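Local coordinates for RagB/SusD domain protein (PDB 5J90) that binds chitin as a SusD-like outer-membrane lipoprotein of a chitin-utilization locus, probably holding chitin chains at the cell surface for uptake, at residues A[163-168]-A[201-206]; A[122-127]-A[208-213]; A[115-120]-A[169-174]; A[174-179]-A[232-237]; A[236-241]-A[337-342]. All coordinates share one frame; numbering follows the deposited sequence.

Contact 1: A[163-168]-A[201-206]; sequences AELDTA and RFANTL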
# COMPACT_ATOMS: atom_id res chain seq x y z
N ALA A 163 -11.18 0.42 19.61
CA ALA A 163 -12.45 0.29 20.33
C ALA A 163 -12.28 -0.43 21.66
O ALA A 163 -12.94 -0.10 22.65
CB ALA A 163 -13.50 -0.44 19.46
N GLU A 164 -11.40 -1.42 21.69
CA GLU A 164 -11.07 -2.11 22.93
C GLU A 164 -10.42 -1.16 23.93
O GLU A 164 -10.75 -1.17 25.12
CB GLU A 164 -10.19 -3.32 22.65
CG GLU A 164 -10.97 -4.45 21.99
CD GLU A 164 -10.10 -5.56 21.43
OE1 GLU A 164 -8.89 -5.31 21.18
OE2 GLU A 164 -10.63 -6.68 21.23
N LEU A 165 -9.50 -0.33 23.46
CA LEU A 165 -8.94 0.68 24.35
C LEU A 165 -10.01 1.67 24.83
O LEU A 165 -9.97 2.10 25.98
CB LEU A 165 -7.77 1.41 23.68
CG LEU A 165 -6.56 0.52 23.37
CD1 LEU A 165 -5.47 1.34 22.71
CD2 LEU A 165 -6.03 -0.17 24.62
N ASP A 166 -10.96 2.04 23.96
CA ASP A 166 -12.08 2.90 24.39
C ASP A 166 -12.84 2.26 25.55
O ASP A 166 -13.12 2.92 26.55
CB ASP A 166 -13.08 3.14 23.25
CG ASP A 166 -12.54 4.03 22.15
OD1 ASP A 166 -11.58 4.79 22.39
OD2 ASP A 166 -13.12 3.96 21.04
N THR A 167 -13.17 0.98 25.41
CA THR A 167 -13.91 0.25 26.44
C THR A 167 -13.13 0.21 27.76
O THR A 167 -13.68 0.53 28.82
CB THR A 167 -14.21 -1.17 25.97
OG1 THR A 167 -15.07 -1.11 24.82
CG2 THR A 167 -14.90 -1.97 27.06
N ALA A 168 -11.85 -0.14 27.68
CA ALA A 168 -11.01 -0.23 28.87
C ALA A 168 -10.84 1.11 29.59
O ALA A 168 -10.95 1.19 30.82
CB ALA A 168 -9.65 -0.81 28.52
N ARG A 201 -3.37 5.57 31.76
CA ARG A 201 -2.35 6.41 31.13
C ARG A 201 -1.54 5.58 30.13
O ARG A 201 -1.17 6.07 29.05
CB ARG A 201 -1.47 7.06 32.22
CG ARG A 201 -0.49 8.09 31.70
CD ARG A 201 0.10 8.92 32.86
NE ARG A 201 -0.90 9.75 33.52
CZ ARG A 201 -1.32 9.59 34.77
NH1 ARG A 201 -0.83 8.61 35.53
NH2 ARG A 201 -2.22 10.42 35.28
N PHE A 202 -1.27 4.32 30.47
CA PHE A 202 -0.61 3.41 29.53
C PHE A 202 -1.51 3.19 28.32
O PHE A 202 -1.05 3.32 27.18
CB PHE A 202 -0.24 2.08 30.20
CG PHE A 202 0.19 1.01 29.23
CD1 PHE A 202 1.15 1.26 28.26
CD2 PHE A 202 -0.39 -0.25 29.28
CE1 PHE A 202 1.54 0.27 27.35
CE2 PHE A 202 -0.00 -1.24 28.37
CZ PHE A 202 0.95 -0.98 27.42
N ALA A 203 -2.78 2.87 28.54
CA ALA A 203 -3.71 2.66 27.43
C ALA A 203 -3.76 3.87 26.50
O ALA A 203 -3.77 3.71 25.28
CB ALA A 203 -5.11 2.32 27.94
N ASN A 204 -3.80 5.08 27.06
CA ASN A 204 -3.78 6.29 26.24
C ASN A 204 -2.51 6.36 25.39
O ASN A 204 -2.55 6.74 24.21
CB ASN A 204 -3.85 7.55 27.12
CG ASN A 204 -5.16 7.67 27.89
OD1 ASN A 204 -6.20 7.13 27.50
ND2 ASN A 204 -5.11 8.40 29.00
N THR A 205 -1.37 6.01 25.99
CA THR A 205 -0.10 6.12 25.29
C THR A 205 -0.01 5.05 24.19
O THR A 205 0.51 5.31 23.10
CB THR A 205 1.08 5.99 26.26
OG1 THR A 205 0.87 6.87 27.37
CG2 THR A 205 2.39 6.38 25.57
N LEU A 206 -0.53 3.86 24.47
CA LEU A 206 -0.61 2.80 23.48
C LEU A 206 -1.52 3.23 22.32
O LEU A 206 -1.18 2.99 21.15
CB LEU A 206 -1.13 1.52 24.14
CG LEU A 206 -1.29 0.25 23.32
CD1 LEU A 206 -0.03 -0.07 22.53
CD2 LEU A 206 -1.68 -0.91 24.23
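Leu165 and Ala203 bring helix 154-177 and helix 196-213 together, their CA atoms only 6.4 Å apart, a close approach consistent with the small alanine on one side. Leu165 carries the contact from its own helix. With CG anti to the carbonyl carbon (chi1 -64°) and the chain extended beyond it, its two methyls reach across and divide the work. CD1 lies 3.9 Å from the backbone oxygen of Ala203, O, and also meets the branch point of Leu206, 4.4 Å from its CG. CD2 turns to the methyl of Ala203, at 4.3 Å from CB. No hydrogen bond crosses between the segments; the match is one of shape, a branched leucine end set against an alanine and the flank of a second leucine. Within 201-206 the carbonyl oxygen of Arg201 takes two donors from Thr205: OG1 at 2.8 Å and the backbone N, which come from opposite faces of the carbonyl plane. The Thr205 hydroxyl in turn accepts from the backbone N of Met237, tying this helix to the loop after helix 219-231. The packing is consistent with the TPR-like helical part of the SusD fold. Helix 113-134 closes in beside both segments, with Ile121 against Ala168 and Phe202, while Val169, one residue beyond 163-168, continues the seam onto Ala203 and Asn204.

Contact 2: A[122-127]-A[208-213]; sequences LKVEGM and LRLAMR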
# COMPACT_ATOMS: atom_id res chain seq x y z
N LEU A 122 -3.90 -5.32 28.06
CA LEU A 122 -2.84 -6.29 27.84
C LEU A 122 -2.97 -6.99 26.49
O LEU A 122 -1.97 -7.27 25.82
CB LEU A 122 -2.83 -7.33 28.97
CG LEU A 122 -2.03 -6.92 30.19
CD1 LEU A 122 -2.29 -7.92 31.31
CD2 LEU A 122 -0.55 -6.86 29.85
N LYS A 123 -4.21 -7.29 26.10
CA LYS A 123 -4.50 -7.91 24.82
C LYS A 123 -3.97 -7.05 23.67
O LYS A 123 -3.27 -7.55 22.79
CB LYS A 123 -6.00 -8.12 24.66
CG LYS A 123 -6.42 -8.81 23.37
CD LYS A 123 -7.94 -8.72 23.22
CE LYS A 123 -8.45 -9.52 22.03
NZ LYS A 123 -9.91 -9.30 21.83
N VAL A 124 -4.29 -5.76 23.70
CA VAL A 124 -3.85 -4.87 22.63
C VAL A 124 -2.32 -4.73 22.67
O VAL A 124 -1.66 -4.73 21.62
CB VAL A 124 -4.56 -3.51 22.71
CG1 VAL A 124 -3.98 -2.55 21.68
CG2 VAL A 124 -6.06 -3.70 22.49
N GLU A 125 -1.74 -4.65 23.86
CA GLU A 125 -0.28 -4.57 23.97
C GLU A 125 0.40 -5.78 23.32
O GLU A 125 1.38 -5.63 22.58
CB GLU A 125 0.15 -4.43 25.43
CG GLU A 125 1.64 -4.69 25.68
CD GLU A 125 2.60 -3.79 24.89
OE1 GLU A 125 2.17 -2.75 24.33
OE2 GLU A 125 3.80 -4.15 24.83
N GLY A 126 -0.12 -6.98 23.56
CA GLY A 126 0.48 -8.15 22.94
C GLY A 126 0.12 -8.33 21.48
O GLY A 126 0.97 -8.68 20.65
N MET A 127 -1.15 -8.10 21.14
CA MET A 127 -1.61 -8.43 19.80
C MET A 127 -1.32 -7.39 18.71
O MET A 127 -1.25 -7.75 17.53
CB MET A 127 -3.09 -8.86 19.80
CG MET A 127 -3.37 -10.07 20.72
SD MET A 127 -2.37 -11.54 20.36
CE MET A 127 -3.00 -12.00 18.75
N LEU A 208 -1.89 6.28 21.32
CA LEU A 208 -1.09 7.23 20.57
C LEU A 208 -0.08 6.53 19.65
O LEU A 208 0.10 6.94 18.49
CB LEU A 208 -0.39 8.21 21.53
CG LEU A 208 0.48 9.31 20.90
CD1 LEU A 208 -0.33 10.20 19.96
CD2 LEU A 208 1.14 10.14 22.00
N ARG A 209 0.57 5.48 20.15
CA ARG A 209 1.45 4.67 19.31
C ARG A 209 0.72 4.11 18.10
O ARG A 209 1.20 4.21 16.97
CB ARG A 209 2.07 3.53 20.14
CG ARG A 209 2.84 2.53 19.27
CD ARG A 209 3.22 1.27 20.04
NE ARG A 209 4.37 1.50 20.93
CZ ARG A 209 4.90 0.55 21.68
NH1 ARG A 209 4.40 -0.68 21.66
NH2 ARG A 209 5.94 0.82 22.46
N LEU A 210 -0.44 3.51 18.33
CA LEU A 210 -1.20 2.89 17.24
C LEU A 210 -1.72 3.93 16.25
O LEU A 210 -1.77 3.69 15.04
CB LEU A 210 -2.34 2.03 17.79
CG LEU A 210 -1.91 0.85 18.66
CD1 LEU A 210 -3.14 0.10 19.18
CD2 LEU A 210 -0.96 -0.08 17.93
N ALA A 211 -2.07 5.10 16.77
CA ALA A 211 -2.52 6.20 15.92
C ALA A 211 -1.41 6.67 14.98
O ALA A 211 -1.62 6.82 13.77
CB ALA A 211 -3.03 7.35 16.78
N MET A 212 -0.20 6.87 15.50
CA MET A 212 0.88 7.33 14.65
C MET A 212 1.25 6.26 13.63
O MET A 212 1.63 6.59 12.50
CB MET A 212 2.10 7.76 15.47
CG MET A 212 2.99 8.77 14.75
SD MET A 212 2.17 10.37 14.45
CE MET A 212 2.00 10.95 16.13
N ARG A 213 1.14 4.99 14.01
CA ARG A 213 1.43 3.91 13.08
C ARG A 213 0.66 4.04 11.77
O ARG A 213 1.19 3.70 10.71
CB ARG A 213 1.11 2.54 13.71
CG ARG A 213 1.55 1.36 12.84
CD ARG A 213 2.99 0.95 13.16
NE ARG A 213 3.03 0.17 14.40
CZ ARG A 213 3.76 0.46 15.47
NH1 ARG A 213 3.68 -0.32 16.54
NH2 ARG A 213 4.58 1.51 15.49
O HOH W 1 5.57 -2.78 23.37
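Val124 and Leu210 meet methyl to methyl, CG1 of the valine 3.7 Å from CD1 of the leucine, their side chains crossing at a slant. Leu210 sets out toward helix 113-134, whereas Val124 leaves its backbone more tangentially and offers the one branch that stands anti to its own backbone N (chi1 174°). The backbones stay well apart, 9.8 Å between the CA atoms of these two residues, and the side chains have to span the distance. Leu210 also packs on Tyr158 and Phe162 of helix 154-177, so three helices meet here. Beside them, Glu125 and Arg209 form a polar pair that stops short of a salt bridge. The carboxylate and guanidinium planes are turned 51° from each other, and Glu125 OE1 sits 4.0 Å from Arg209 NH1, well out of the guanidinium plane, where no N-H points at it. A bend at chi2 of Glu125 (58°) brings the carboxylate round to this side. Water 1 makes the link instead: it donates to Glu125 OE2 at 2.7 Å and accepts from Arg209 NH1 at 3.0 Å, lying in plane at the guanidinium edge. Arg209 has stronger partners elsewhere, a salt bridge from NH2 to Glu334 and a hydrogen bond from NH1 to His128. Thus a buried arginine is shared among several acceptors, and Glu125 probably offsets part of its charge through space and through water.

Contact 3: A[115-120]-A[169-174]; sequences FYALSL and VAELTK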
# COMPACT_ATOMS: atom_id res chain seq x y z
N PHE A 115 -11.49 -6.31 35.62
CA PHE A 115 -10.56 -7.31 35.09
C PHE A 115 -10.68 -7.44 33.57
O PHE A 115 -9.69 -7.65 32.88
CB PHE A 115 -10.76 -8.67 35.78
CG PHE A 115 -10.38 -8.67 37.23
CD1 PHE A 115 -9.05 -8.60 37.61
CD2 PHE A 115 -11.35 -8.74 38.22
CE1 PHE A 115 -8.69 -8.59 38.95
CE2 PHE A 115 -11.00 -8.74 39.56
CZ PHE A 115 -9.67 -8.66 39.92
N TYR A 116 -11.90 -7.32 33.06
CA TYR A 116 -12.11 -7.33 31.62
C TYR A 116 -11.34 -6.17 30.98
O TYR A 116 -10.60 -6.36 30.01
CB TYR A 116 -13.60 -7.24 31.29
CG TYR A 116 -13.92 -7.12 29.81
CD1 TYR A 116 -13.35 -7.97 28.87
CD2 TYR A 116 -14.83 -6.16 29.36
CE1 TYR A 116 -13.66 -7.86 27.52
CE2 TYR A 116 -15.15 -6.05 28.02
CZ TYR A 116 -14.56 -6.90 27.11
OH TYR A 116 -14.87 -6.78 25.77
N ALA A 117 -11.50 -4.97 31.52
CA ALA A 117 -10.78 -3.80 31.02
C ALA A 117 -9.27 -4.00 31.00
O ALA A 117 -8.60 -3.72 30.01
CB ALA A 117 -11.14 -2.57 31.85
N LEU A 118 -8.72 -4.51 32.10
CA LEU A 118 -7.28 -4.72 32.18
C LEU A 118 -6.83 -5.75 31.16
O LEU A 118 -5.77 -5.61 30.54
CB LEU A 118 -6.86 -5.11 33.61
CG LEU A 118 -7.03 -3.95 34.59
CD1 LEU A 118 -7.10 -4.46 36.03
CD2 LEU A 118 -5.90 -2.94 34.44
N SER A 119 -7.64 -6.80 30.96
CA SER A 119 -7.31 -7.83 29.98
C SER A 119 -7.28 -7.24 28.56
O SER A 119 -6.44 -7.65 27.76
CB SER A 119 -8.26 -9.03 30.05
OG SER A 119 -9.52 -8.77 29.44
N LEU A 120 -8.15 -6.28 28.28
CA LEU A 120 -8.18 -5.64 26.96
C LEU A 120 -6.91 -4.84 26.69
O LEU A 120 -6.36 -4.86 25.59
CB LEU A 120 -9.41 -4.75 26.80
CG LEU A 120 -10.75 -5.47 26.67
CD1 LEU A 120 -11.88 -4.45 26.63
CD2 LEU A 120 -10.76 -6.36 25.42
N VAL A 169 -10.57 2.15 28.82
CA VAL A 169 -10.38 3.48 29.39
C VAL A 169 -11.65 3.99 30.07
O VAL A 169 -11.58 4.55 31.17
CB VAL A 169 -9.88 4.48 28.31
CG1 VAL A 169 -10.01 5.92 28.81
CG2 VAL A 169 -8.44 4.18 27.94
N ALA A 170 -12.80 3.79 29.44
CA ALA A 170 -14.05 4.26 30.03
C ALA A 170 -14.35 3.52 31.33
O ALA A 170 -14.73 4.13 32.32
CB ALA A 170 -15.19 4.08 29.04
N GLU A 171 -14.16 2.20 31.33
CA GLU A 171 -14.47 1.38 32.50
C GLU A 171 -13.58 1.74 33.69
O GLU A 171 -14.07 1.96 34.80
CB GLU A 171 -14.35 -0.11 32.17
CG GLU A 171 -14.63 -1.03 33.35
CD GLU A 171 -16.07 -0.97 33.82
OE1 GLU A 171 -16.97 -0.81 32.97
OE2 GLU A 171 -16.31 -1.11 35.04
N LEU A 172 -12.27 1.81 33.47
CA LEU A 172 -11.36 2.11 34.57
C LEU A 172 -11.50 3.55 35.05
O LEU A 172 -11.39 3.83 36.25
CB LEU A 172 -9.92 1.80 34.20
CG LEU A 172 -9.62 0.32 33.96
CD1 LEU A 172 -8.17 0.15 33.56
CD2 LEU A 172 -9.96 -0.53 35.18
N THR A 173 -11.74 4.48 34.13
CA THR A 173 -11.90 5.89 34.50
C THR A 173 -13.14 6.06 35.37
O THR A 173 -13.12 6.83 36.34
CB THR A 173 -11.96 6.80 33.26
OG1 THR A 173 -10.70 6.73 32.57
CG2 THR A 173 -12.22 8.23 33.68
N LYS A 174 -14.21 5.34 35.04
CA LYS A 174 -15.42 5.34 35.86
C LYS A 174 -15.11 4.94 37.31
O LYS A 174 -15.54 5.61 38.26
CB LYS A 174 -16.45 4.38 35.25
CG LYS A 174 -17.72 4.21 36.06
CD LYS A 174 -18.67 3.24 35.38
CE LYS A 174 -18.12 1.82 35.41
NZ LYS A 174 -19.05 0.85 34.75
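Glu171 and Leu172 are the residues of 169-174 that meet segment 115-120, and both close on the methyl of Ala117. The two helix segments run at 135° to each other, with axes 8.9 Å apart. Glu171 comes first and touches with its aliphatic part: CB and CG each lie 4.1 Å from Ala117 CB. Its chain then bends at chi2 (67°), carrying the carboxylate to Lys174 NZ, which meets OE1 at 3.2 Å on the syn side, while OE2 is held by Arg175 in a further salt bridge. Replacing Glu171 by an alanine would keep the CB touch but probably lose the CG contact on Ala117 and leave Lys174 and Arg175 without the carboxylate they share. Next in sequence, Leu172 sets CG 3.9 Å from Ala117 CB and sends CD1 to CD2 of Leu118, also 3.9 Å away, the two leucines crossing at about a right angle. The chemistry is divided: methyls and methylenes fill the crossing, consistent with TPR-like helical packing, while charge is settled at its margin by neighbours on the same helix.

Contact 4: A[174-179]-A[232-237]; sequences KRIDAG and QKFGVM. With EDO (1,2-ethanediol), chain F.
Lys233 NZ donates to Asp177 OD1 at 2.9 Å, a salt bridge between the end of helix 154-177 and the type I beta turn 232-235 that follows helix 219-231. Just beyond Asp177 the first of these helices closes in a Schellman motif, with Gly179 at positive phi. The ammonium meets OD1 on the syn side, 32° out of the carboxylate plane, the two side chains coming from opposite directions. Lys233 reaches it with CG placed between its backbone N and carbonyl carbon (chi1 70°) and a bend further out; on the way CG passes 3.7 Å above the centre of the Phe234 ring. Ile176 comes obliquely to that ring, CD1 lying 3.8 Å from CE2 and CG2 equally near CZ. An exposed ion pair therefore sits beside an apolar touch at the surface of the helical domain. Asn204, from helix 196-213, binds both Gln232 OE1 and Gly235 O, and so ties the turn to the neighbouring helix. Inside the turn, the backbone N of Phe234 donates to Gln232 OE1 at 2.9 Å with an angle of 163° at the hydrogen, approaching from above the amide plane rather than along a lone pair.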
# COMPACT_ATOMS: atom_id res chain seq x y z
N LYS A 174 -14.21 5.34 35.04
CA LYS A 174 -15.42 5.34 35.86
C LYS A 174 -15.11 4.94 37.31
O LYS A 174 -15.54 5.61 38.26
CB LYS A 174 -16.45 4.38 35.25
CG LYS A 174 -17.72 4.21 36.06
CD LYS A 174 -18.67 3.24 35.38
CE LYS A 174 -18.12 1.82 35.41
NZ LYS A 174 -19.05 0.85 34.75
N ARG A 175 -14.34 3.87 37.47
CA ARG A 175 -14.00 3.38 38.80
C ARG A 175 -13.08 4.34 39.55
O ARG A 175 -13.22 4.54 40.75
CB ARG A 175 -13.40 1.98 38.71
CG ARG A 175 -14.42 0.97 38.23
CD ARG A 175 -13.82 -0.39 37.94
NE ARG A 175 -14.82 -1.28 37.36
CZ ARG A 175 -15.46 -2.23 38.02
NH1 ARG A 175 -15.18 -2.46 39.30
NH2 ARG A 175 -16.36 -2.97 37.40
N ILE A 176 -12.13 4.94 38.83
CA ILE A 176 -11.25 5.93 39.44
C ILE A 176 -12.05 7.13 39.93
O ILE A 176 -11.85 7.61 41.05
CB ILE A 176 -10.16 6.40 38.46
CG1 ILE A 176 -9.27 5.22 38.07
CG2 ILE A 176 -9.34 7.53 39.06
CD1 ILE A 176 -8.51 5.43 36.78
N ASP A 177 -12.97 7.61 39.08
CA ASP A 177 -13.78 8.78 39.41
C ASP A 177 -14.64 8.52 40.65
O ASP A 177 -14.92 9.44 41.42
CB ASP A 177 -14.69 9.16 38.23
CG ASP A 177 -13.93 9.81 37.08
OD1 ASP A 177 -12.75 10.19 37.27
OD2 ASP A 177 -14.53 9.95 36.00
N ALA A 178 -15.03 7.27 40.83
CA ALA A 178 -15.88 6.87 41.95
C ALA A 178 -15.08 6.56 43.21
O ALA A 178 -15.65 6.28 44.26
CB ALA A 178 -16.74 5.67 41.56
N GLY A 179 -13.75 6.61 43.11
CA GLY A 179 -12.89 6.35 44.25
C GLY A 179 -12.86 4.89 44.67
O GLY A 179 -12.54 4.56 45.81
N GLN A 232 -7.58 12.69 26.82
CA GLN A 232 -8.15 11.94 27.94
C GLN A 232 -7.65 12.55 29.24
O GLN A 232 -6.53 13.06 29.31
CB GLN A 232 -7.75 10.46 27.83
CG GLN A 232 -8.71 9.48 28.49
CD GLN A 232 -8.48 9.29 29.99
OE1 GLN A 232 -7.37 9.45 30.49
NE2 GLN A 232 -9.54 8.92 30.70
N LYS A 233 -8.48 12.50 30.28
CA LYS A 233 -8.18 13.25 31.50
C LYS A 233 -6.85 12.91 32.18
O LYS A 233 -6.30 13.75 32.90
CB LYS A 233 -9.34 13.17 32.51
CG LYS A 233 -9.54 11.82 33.14
CD LYS A 233 -10.78 11.80 34.03
CE LYS A 233 -10.66 12.74 35.20
NZ LYS A 233 -11.89 12.67 36.05
N PHE A 234 -6.32 11.71 31.94
CA PHE A 234 -5.04 11.33 32.52
C PHE A 234 -3.87 11.49 31.55
O PHE A 234 -2.70 11.38 31.93
CB PHE A 234 -5.10 9.91 33.09
CG PHE A 234 -6.20 9.72 34.10
CD1 PHE A 234 -6.24 10.51 35.24
CD2 PHE A 234 -7.21 8.79 33.90
CE1 PHE A 234 -7.26 10.36 36.17
CE2 PHE A 234 -8.23 8.64 34.83
CZ PHE A 234 -8.25 9.43 35.96
N GLY A 235 -4.20 11.76 30.29
CA GLY A 235 -3.19 11.96 29.25
C GLY A 235 -2.25 10.80 29.04
O GLY A 235 -2.55 9.65 29.38
N VAL A 236 -1.09 11.10 28.46
CA VAL A 236 -0.11 10.06 28.16
C VAL A 236 1.06 10.11 29.16
O VAL A 236 1.12 10.99 30.04
CB VAL A 236 0.37 10.12 26.69
CG1 VAL A 236 -0.82 9.90 25.74
CG2 VAL A 236 1.10 11.43 26.38
N MET A 237 1.98 9.15 29.06
CA MET A 237 3.12 9.10 29.98
C MET A 237 3.87 10.43 30.03
O MET A 237 4.10 11.05 28.99
CB MET A 237 4.09 8.01 29.55
CG MET A 237 3.51 6.61 29.55
SD MET A 237 4.74 5.45 28.95
CE MET A 237 3.76 3.95 28.97
C1 EDO F . 0.14 15.58 28.87
O1 EDO F . -0.48 15.36 30.15
C2 EDO F . 0.10 14.29 28.06
O2 EDO F . -1.24 13.98 27.69

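Contact 5: A[236-241]-A[337-342]; sequences VMLVND and FLRAEG. With EDO (1,2-ethanediol), chain F.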
# COMPACT_ATOMS: atom_id res chain seq x y z
N VAL A 236 -1.09 11.10 28.46
CA VAL A 236 -0.11 10.06 28.16
C VAL A 236 1.06 10.11 29.16
O VAL A 236 1.12 10.99 30.04
CB VAL A 236 0.37 10.12 26.69
CG1 VAL A 236 -0.82 9.90 25.74
CG2 VAL A 236 1.10 11.43 26.38
N MET A 237 1.98 9.15 29.06
CA MET A 237 3.12 9.10 29.98
C MET A 237 3.87 10.43 30.03
O MET A 237 4.10 11.05 28.99
CB MET A 237 4.09 8.01 29.55
CG MET A 237 3.51 6.61 29.55
SD MET A 237 4.74 5.45 28.95
CE MET A 237 3.76 3.95 28.97
N LEU A 238 4.27 10.83 31.24
CA LEU A 238 5.02 12.07 31.43
C LEU A 238 6.34 11.86 32.17
O LEU A 238 7.31 12.55 31.91
CB LEU A 238 4.19 13.10 32.21
CG LEU A 238 3.01 13.74 31.49
CD1 LEU A 238 2.41 14.79 32.41
CD2 LEU A 238 3.47 14.36 30.19
N VAL A 239 6.35 10.93 33.11
CA VAL A 239 7.55 10.68 33.91
C VAL A 239 7.90 9.21 33.81
O VAL A 239 7.06 8.39 33.42
CB VAL A 239 7.37 11.09 35.39
CG1 VAL A 239 7.09 12.59 35.50
CG2 VAL A 239 6.27 10.28 36.06
N ASN A 240 9.14 8.87 34.16
CA ASN A 240 9.62 7.52 33.94
C ASN A 240 8.87 6.45 34.74
O ASN A 240 8.78 5.31 34.29
CB ASN A 240 11.14 7.45 34.09
CG ASN A 240 11.85 8.15 32.94
OD1 ASN A 240 11.41 8.06 31.79
ND2 ASN A 240 12.93 8.87 33.24
N ASP A 241 8.30 6.81 35.88
CA ASP A 241 7.47 5.88 36.64
C ASP A 241 6.19 5.51 35.90
O ASP A 241 5.50 4.55 36.26
CB ASP A 241 7.12 6.44 38.03
CG ASP A 241 8.29 6.39 39.00
OD1 ASP A 241 9.30 5.72 38.70
OD2 ASP A 241 8.19 7.01 40.08
N PHE A 337 8.28 11.54 22.11
CA PHE A 337 8.64 11.52 20.70
C PHE A 337 7.41 11.32 19.81
O PHE A 337 7.37 11.83 18.68
CB PHE A 337 9.71 10.46 20.42
CG PHE A 337 11.02 10.73 21.11
CD1 PHE A 337 11.67 11.96 20.95
CD2 PHE A 337 11.60 9.78 21.93
CE1 PHE A 337 12.89 12.22 21.59
CE2 PHE A 337 12.81 10.04 22.58
CZ PHE A 337 13.45 11.25 22.40
N LEU A 338 6.40 10.61 20.32
CA LEU A 338 5.13 10.50 19.61
C LEU A 338 4.47 11.87 19.55
O LEU A 338 4.01 12.30 18.49
CB LEU A 338 4.22 9.50 20.31
CG LEU A 338 4.55 8.04 20.00
CD1 LEU A 338 3.88 7.15 21.01
CD2 LEU A 338 4.10 7.69 18.59
N ARG A 339 4.42 12.57 20.69
CA ARG A 339 3.84 13.90 20.72
C ARG A 339 4.62 14.89 19.85
O ARG A 339 4.02 15.74 19.19
CB ARG A 339 3.72 14.42 22.16
CG ARG A 339 2.69 13.67 23.00
CD ARG A 339 2.89 13.96 24.49
NE ARG A 339 2.56 15.34 24.81
CZ ARG A 339 2.97 16.00 25.89
NH1 ARG A 339 3.76 15.44 26.81
NH2 ARG A 339 2.57 17.24 26.05
N ALA A 340 5.94 14.76 19.83
CA ALA A 340 6.77 15.62 18.99
C ALA A 340 6.41 15.46 17.51
O ALA A 340 6.24 16.45 16.80
CB ALA A 340 8.26 15.34 19.21
N GLU A 341 6.28 14.22 17.05
CA GLU A 341 5.88 13.98 15.68
C GLU A 341 4.45 14.50 15.43
O GLU A 341 4.18 15.11 14.39
CB GLU A 341 5.96 12.50 15.33
CG GLU A 341 5.46 12.25 13.91
CD GLU A 341 5.64 10.83 13.42
OE1 GLU A 341 6.23 9.98 14.12
OE2 GLU A 341 5.19 10.57 12.28
N GLY A 342 3.54 14.27 16.37
CA GLY A 342 2.20 14.81 16.26
C GLY A 342 2.21 16.32 16.12
O GLY A 342 1.42 16.88 15.34
C1 EDO F . 0.14 15.58 28.87
O1 EDO F . -0.48 15.36 30.15
C2 EDO F . 0.10 14.29 28.06
O2 EDO F . -1.24 13.98 27.69
O HOH W 2 4.88 12.72 26.92
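Arg339 on helix 332-344 meets Val236 and Leu238 of the loop that leads to strand 244-247, the first with its CD and the second with its NH1. Val236 packs CG2 against CD of the arginine at 3.6 Å, the two side chains sliding past each other in opposite directions. Leu238 approaches at about a right angle and puts CD2 3.6 Å from Arg339 NH1. The bend at chi3 of Arg339 (69°) swings the guanidinium over toward this leucine. A molecule of 1,2-ethanediol, probably from the crystallisation liquor, lies over one guanidinium face with C2 3.9 Å above its centre, and its O2 accepts from Val236 N at 3.0 Å. Water 2 sits in plane at the edge, accepting from Arg339 NH1 at 2.9 Å and donating to Met237 O at 2.8 Å. Arg339 NE binds Met349 O. A leucine in place of Arg339 would probably leave water 2 and Met349 O without their donor, and Leu238 without the group it rests on. Loop and helix are thus joined by methyl packing plus a water relay, water 2 lying in the guanidinium plane while the ethanediol carbon lies over its face.

Contacts 1, 2 and 3 tie together helices 113-134, 154-177 and 196-213, one contact for each pair of the three; all are buried, with contact 3 the farthest of them from the centre of the chain. Contact 1 has no hydrogen bond across it, only carbon packing and a methyl against a backbone carbonyl; contact 2 adds a buried charged pair bridged by water, and contact 3 puts its salt bridges at the margin. Contacts 4 and 5 share Val236 and Met237 on one loop, which they join to helix 154-177 and helix 332-344. Contact 4 is a surface contact with a direct ion pair; partly buried contact 5 relies on water. Thr205 of contact 1 binds that loop at Met237.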